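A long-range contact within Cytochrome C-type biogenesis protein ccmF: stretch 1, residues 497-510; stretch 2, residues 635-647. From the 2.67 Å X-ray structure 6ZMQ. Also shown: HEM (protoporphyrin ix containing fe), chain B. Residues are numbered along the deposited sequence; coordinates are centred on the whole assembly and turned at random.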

# COMPACT_ATOMS: atom_id res chain seq x y z
N PHE A 497 19.10 -16.81 -18.40
CA PHE A 497 18.33 -16.97 -17.18
C PHE A 497 17.32 -15.86 -17.02
O PHE A 497 16.32 -16.03 -16.32
CB PHE A 497 19.28 -16.99 -15.97
CG PHE A 497 18.67 -17.59 -14.73
CD1 PHE A 497 17.63 -18.51 -14.81
CD2 PHE A 497 19.14 -17.21 -13.48
CE1 PHE A 497 17.06 -19.03 -13.66
CE2 PHE A 497 18.59 -17.73 -12.33
CZ PHE A 497 17.55 -18.65 -12.42
N LEU A 498 17.57 -14.74 -17.69
CA LEU A 498 16.67 -13.59 -17.71
C LEU A 498 15.32 -13.91 -18.37
O LEU A 498 14.34 -13.20 -18.17
CB LEU A 498 17.36 -12.42 -18.41
CG LEU A 498 18.71 -11.83 -17.93
CD1 LEU A 498 18.88 -11.78 -16.40
CD2 LEU A 498 19.91 -12.51 -18.60
N ALA A 499 15.29 -14.95 -19.22
CA ALA A 499 14.04 -15.46 -19.78
C ALA A 499 13.10 -15.98 -18.69
O ALA A 499 11.88 -15.79 -18.78
CB ALA A 499 14.33 -16.56 -20.79
N ASN A 500 13.63 -16.65 -17.67
CA ASN A 500 12.77 -17.18 -16.61
C ASN A 500 12.36 -16.05 -15.68
O ASN A 500 12.92 -15.95 -14.58
CB ASN A 500 13.48 -18.28 -15.80
CG ASN A 500 12.50 -19.21 -15.05
OD1 ASN A 500 12.20 -20.31 -15.52
ND2 ASN A 500 11.99 -18.76 -13.91
N ARG A 501 11.35 -15.27 -16.09
CA ARG A 501 11.10 -13.93 -15.54
C ARG A 501 10.69 -13.98 -14.07
O ARG A 501 11.04 -13.07 -13.30
CB ARG A 501 10.02 -13.24 -16.38
CG ARG A 501 10.59 -12.43 -17.52
CD ARG A 501 9.53 -12.13 -18.57
NE ARG A 501 9.85 -10.94 -19.35
CZ ARG A 501 10.71 -10.93 -20.37
NH1 ARG A 501 11.05 -9.78 -20.93
NH2 ARG A 501 11.30 -12.05 -20.78
N ARG A 502 9.97 -15.04 -13.68
CA ARG A 502 9.51 -15.21 -12.30
C ARG A 502 10.69 -15.36 -11.34
O ARG A 502 10.77 -14.64 -10.34
CB ARG A 502 8.59 -16.42 -12.20
CG ARG A 502 7.48 -16.52 -13.22
CD ARG A 502 6.65 -17.76 -12.92
NE ARG A 502 5.86 -17.60 -11.71
CZ ARG A 502 4.89 -18.43 -11.34
NH1 ARG A 502 4.13 -18.14 -10.29
NH2 ARG A 502 4.63 -19.51 -12.07
N ARG A 503 11.63 -16.26 -11.67
CA ARG A 503 12.76 -16.52 -10.78
C ARG A 503 13.72 -15.33 -10.68
O ARG A 503 14.06 -14.93 -9.57
CB ARG A 503 13.52 -17.77 -11.24
CG ARG A 503 12.87 -19.12 -10.93
CD ARG A 503 13.06 -19.59 -9.48
NE ARG A 503 12.59 -20.97 -9.25
CZ ARG A 503 11.32 -21.35 -9.14
NH1 ARG A 503 11.01 -22.63 -9.06
NH2 ARG A 503 10.34 -20.45 -9.18
N VAL A 504 14.09 -14.70 -11.81
CA VAL A 504 15.09 -13.64 -11.75
C VAL A 504 14.50 -12.34 -11.18
O VAL A 504 15.14 -11.65 -10.36
CB VAL A 504 15.77 -13.44 -13.13
CG1 VAL A 504 14.77 -13.28 -14.26
CG2 VAL A 504 16.79 -12.29 -13.13
N GLY A 505 13.25 -12.01 -11.57
CA GLY A 505 12.57 -10.87 -10.97
C GLY A 505 12.29 -11.06 -9.49
O GLY A 505 12.41 -10.12 -8.70
N SER A 506 11.96 -12.30 -9.10
CA SER A 506 11.76 -12.61 -7.69
C SER A 506 13.06 -12.49 -6.91
O SER A 506 13.04 -12.05 -5.76
CB SER A 506 11.17 -14.02 -7.54
OG SER A 506 12.20 -14.98 -7.41
N LEU A 507 14.16 -12.85 -7.55
CA LEU A 507 15.47 -12.75 -6.89
C LEU A 507 15.82 -11.29 -6.67
O LEU A 507 16.27 -10.97 -5.59
CB LEU A 507 16.51 -13.40 -7.78
CG LEU A 507 16.53 -14.90 -7.72
CD1 LEU A 507 17.77 -15.42 -8.37
CD2 LEU A 507 16.50 -15.36 -6.29
N VAL A 508 15.58 -10.44 -7.65
CA VAL A 508 15.84 -8.99 -7.50
C VAL A 508 14.96 -8.45 -6.38
O VAL A 508 15.49 -7.76 -5.52
CB VAL A 508 15.52 -8.32 -8.84
CG1 VAL A 508 14.92 -6.95 -8.69
CG2 VAL A 508 16.75 -8.25 -9.72
N VAL A 509 13.70 -8.84 -6.35
CA VAL A 509 12.73 -8.45 -5.30
C VAL A 509 13.19 -8.99 -3.95
O VAL A 509 13.18 -8.27 -2.97
CB VAL A 509 11.35 -8.99 -5.66
CG1 VAL A 509 10.44 -9.10 -4.47
CG2 VAL A 509 10.70 -8.17 -6.73
N HIS A 510 13.66 -10.23 -3.92
CA HIS A 510 14.06 -10.80 -2.62
C HIS A 510 15.23 -10.00 -2.06
O HIS A 510 15.18 -9.67 -0.84
CB HIS A 510 14.33 -12.30 -2.71
CG HIS A 510 13.11 -13.14 -2.81
ND1 HIS A 510 13.08 -14.23 -3.61
CD2 HIS A 510 11.85 -12.95 -2.38
CE1 HIS A 510 11.88 -14.75 -3.60
NE2 HIS A 510 11.09 -13.99 -2.82
N GLY A 635 13.25 1.19 -5.11
CA GLY A 635 13.43 1.20 -6.55
C GLY A 635 13.75 -0.16 -7.14
O GLY A 635 13.30 -0.49 -8.25
N LEU A 636 14.54 -0.97 -6.43
CA LEU A 636 14.87 -2.31 -6.92
C LEU A 636 13.65 -3.23 -6.90
O LEU A 636 13.46 -4.04 -7.81
CB LEU A 636 16.02 -2.91 -6.09
CG LEU A 636 17.43 -2.43 -6.48
CD1 LEU A 636 18.44 -2.82 -5.40
CD2 LEU A 636 17.86 -2.99 -7.83
N MET A 637 12.79 -3.07 -5.89
CA MET A 637 11.51 -3.78 -5.84
C MET A 637 10.59 -3.37 -6.99
O MET A 637 9.88 -4.21 -7.56
CB MET A 637 10.82 -3.50 -4.51
CG MET A 637 10.84 -4.63 -3.53
SD MET A 637 10.00 -4.10 -2.04
CE MET A 637 11.39 -3.52 -1.11
N ALA A 638 10.58 -2.07 -7.34
CA ALA A 638 9.75 -1.59 -8.44
C ALA A 638 10.22 -2.16 -9.78
O ALA A 638 9.44 -2.80 -10.50
CB ALA A 638 9.74 -0.06 -8.45
N LEU A 639 11.52 -2.02 -10.07
CA LEU A 639 12.11 -2.57 -11.28
C LEU A 639 12.35 -4.09 -11.24
O LEU A 639 12.98 -4.62 -12.15
CB LEU A 639 13.42 -1.84 -11.60
CG LEU A 639 13.35 -0.44 -12.24
CD1 LEU A 639 13.48 0.72 -11.28
CD2 LEU A 639 14.46 -0.35 -13.27
N GLY A 640 11.92 -4.78 -10.18
CA GLY A 640 11.80 -6.23 -10.22
C GLY A 640 10.41 -6.80 -10.44
O GLY A 640 10.22 -7.74 -11.23
N THR A 641 9.43 -6.26 -9.70
CA THR A 641 8.03 -6.67 -9.87
C THR A 641 7.51 -6.26 -11.25
O THR A 641 6.66 -6.95 -11.83
CB THR A 641 7.20 -6.08 -8.72
OG1 THR A 641 7.69 -6.62 -7.48
CG2 THR A 641 5.70 -6.40 -8.80
N LEU A 642 8.05 -5.16 -11.81
CA LEU A 642 7.81 -4.90 -13.23
C LEU A 642 8.46 -5.93 -14.14
O LEU A 642 7.97 -6.17 -15.25
CB LEU A 642 8.28 -3.49 -13.59
CG LEU A 642 7.41 -2.35 -13.07
CD1 LEU A 642 8.19 -1.05 -13.04
CD2 LEU A 642 6.18 -2.20 -13.94
N TYR A 643 9.56 -6.56 -13.70
CA TYR A 643 10.23 -7.56 -14.54
C TYR A 643 9.49 -8.90 -14.50
O TYR A 643 9.63 -9.71 -15.43
CB TYR A 643 11.71 -7.72 -14.16
CG TYR A 643 12.55 -8.46 -15.20
CD1 TYR A 643 13.15 -7.76 -16.25
CD2 TYR A 643 12.72 -9.85 -15.17
CE1 TYR A 643 13.89 -8.40 -17.22
CE2 TYR A 643 13.46 -10.50 -16.14
CZ TYR A 643 14.05 -9.77 -17.16
OH TYR A 643 14.80 -10.40 -18.13
N ILE A 644 8.74 -9.17 -13.43
CA ILE A 644 7.84 -10.34 -13.45
C ILE A 644 6.78 -10.17 -14.54
O ILE A 644 6.43 -11.13 -15.25
CB ILE A 644 7.21 -10.58 -12.06
CG1 ILE A 644 8.27 -10.51 -10.95
CG2 ILE A 644 6.45 -11.92 -12.05
CD1 ILE A 644 8.99 -11.81 -10.67
N LEU A 645 6.29 -8.95 -14.71
CA LEU A 645 5.47 -8.58 -15.86
C LEU A 645 6.36 -8.35 -17.09
O LEU A 645 7.58 -8.51 -17.05
CB LEU A 645 4.66 -7.33 -15.51
CG LEU A 645 3.93 -7.52 -14.17
CD1 LEU A 645 3.53 -6.20 -13.56
CD2 LEU A 645 2.72 -8.41 -14.33
N TRP A 646 5.74 -7.98 -18.21
CA TRP A 646 6.55 -7.72 -19.40
C TRP A 646 7.08 -6.29 -19.37
O TRP A 646 6.30 -5.35 -19.18
CB TRP A 646 5.75 -7.99 -20.68
CG TRP A 646 6.60 -8.48 -21.82
CD1 TRP A 646 6.90 -9.78 -22.12
CD2 TRP A 646 7.23 -7.68 -22.84
NE1 TRP A 646 7.69 -9.84 -23.24
CE2 TRP A 646 7.90 -8.57 -23.70
CE3 TRP A 646 7.29 -6.31 -23.09
CZ2 TRP A 646 8.63 -8.12 -24.81
CZ3 TRP A 646 8.02 -5.87 -24.20
CH2 TRP A 646 8.67 -6.77 -25.04
N PRO A 647 8.41 -6.09 -19.51
CA PRO A 647 9.04 -4.76 -19.56
C PRO A 647 8.55 -3.89 -20.72
O PRO A 647 8.50 -2.68 -20.55
CB PRO A 647 10.54 -5.07 -19.74
CG PRO A 647 10.63 -6.51 -20.05
CD PRO A 647 9.42 -7.16 -19.49
CHA HEM B . 8.32 -15.20 -5.31
CHB HEM B . 10.00 -17.51 -1.32
CHC HEM B . 9.27 -13.43 1.33
CHD HEM B . 8.07 -11.10 -2.78
C1A HEM B . 8.83 -16.14 -4.42
C2A HEM B . 9.11 -17.48 -4.80
C3A HEM B . 9.57 -18.13 -3.69
C4A HEM B . 9.59 -17.22 -2.62
CMA HEM B . 10.00 -19.57 -3.61
CAA HEM B . 8.93 -18.10 -6.18
CBA HEM B . 10.09 -17.73 -7.12
CGA HEM B . 11.40 -18.28 -6.63
O1A HEM B . 12.34 -17.50 -6.34
O2A HEM B . 11.55 -19.52 -6.52
C1B HEM B . 9.91 -16.57 -0.27
C2B HEM B . 10.12 -16.91 1.09
C3B HEM B . 9.92 -15.79 1.84
C4B HEM B . 9.54 -14.73 0.90
CMB HEM B . 10.51 -18.25 1.62
CAB HEM B . 10.02 -15.64 3.29
CBB HEM B . 8.72 -15.73 4.01
C1C HEM B . 8.97 -12.44 0.42
C2C HEM B . 8.94 -11.07 0.71
C3C HEM B . 8.61 -10.44 -0.46
C4C HEM B . 8.43 -11.41 -1.48
CMC HEM B . 9.21 -10.39 2.03
CAC HEM B . 8.45 -9.01 -0.62
CBC HEM B . 9.57 -8.21 -1.18
C1D HEM B . 7.97 -12.02 -3.84
C2D HEM B . 7.49 -11.71 -5.19
C3D HEM B . 7.55 -12.85 -5.91
C4D HEM B . 8.10 -13.86 -4.98
CMD HEM B . 7.00 -10.37 -5.68
CAD HEM B . 7.16 -13.05 -7.36
CBD HEM B . 5.82 -13.79 -7.42
CGD HEM B . 5.23 -13.93 -8.80
O1D HEM B . 5.27 -15.03 -9.41
O2D HEM B . 4.68 -12.96 -9.34
NA HEM B . 9.12 -16.02 -3.08
NB HEM B . 9.55 -15.27 -0.33
NC HEM B . 8.69 -12.62 -0.90
ND HEM B . 8.31 -13.29 -3.79
FE HEM B . 9.06 -14.26 -2.08

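This is a close, nearly antiparallel packing of two helices, built on two facing glycines and on side chains packed against the opposite backbone, with a tyrosine hydrogen bond and a stacked arginine at one end. The axes of helices 501-510 and 635-644 approach to 7.9 Å, and their directions differ by 167°.

The glycines permit this spacing. The CA atoms of G505 and G640 lie 4.8 Å apart, and G505 CA is 3.9 Å from G640 O. A CB on G505 would point toward the other helix and clash with I644 CD1. One on G640 would clash with V508 CG1.

Neighbouring side chains use the space. V508 CG1 packs 3.5 Å from G640 CA and 3.4 Å from L636 O. V509 CG2 lies 3.5 Å from T641 OG1. The CA-to-CB bond of I644 points sideways, but the end of the side chain comes nearer to the first helix, where I644 CD1 reaches 3.4 Å from S506 N.

Y643 lies along the start of the first helix and the residues before it. Its OH donates a hydrogen bond to L498 O at 2.8 Å, and this carbonyl lies near the plane of the ring. V504 CG1 packs against Y643 CE2 at 3.6 Å.

The CA-to-CB bond of R501 points toward the second stretch. Its guanidinium lies flat on W646, with planes at 8°, and R501 NH1 is 4.1 Å from W646 NE1. W646 is poorly ordered, so this stack is less certain in detail. R501 NH1 also lies 3.4 Å from P647 CD, at the guanidinium edge.

The CA-to-CB bonds of R502 and H510 point away from the second stretch, and both side chains reach the heme. H510 NE2 binds HEM FE at 2.2 Å. R502 NE and NH1 make weak hydrogen bonds to HEM O1D, at 3.5 and 3.4 Å. The second helix reaches the heme too, with I644 CG2 3.4 Å from HEM O2D.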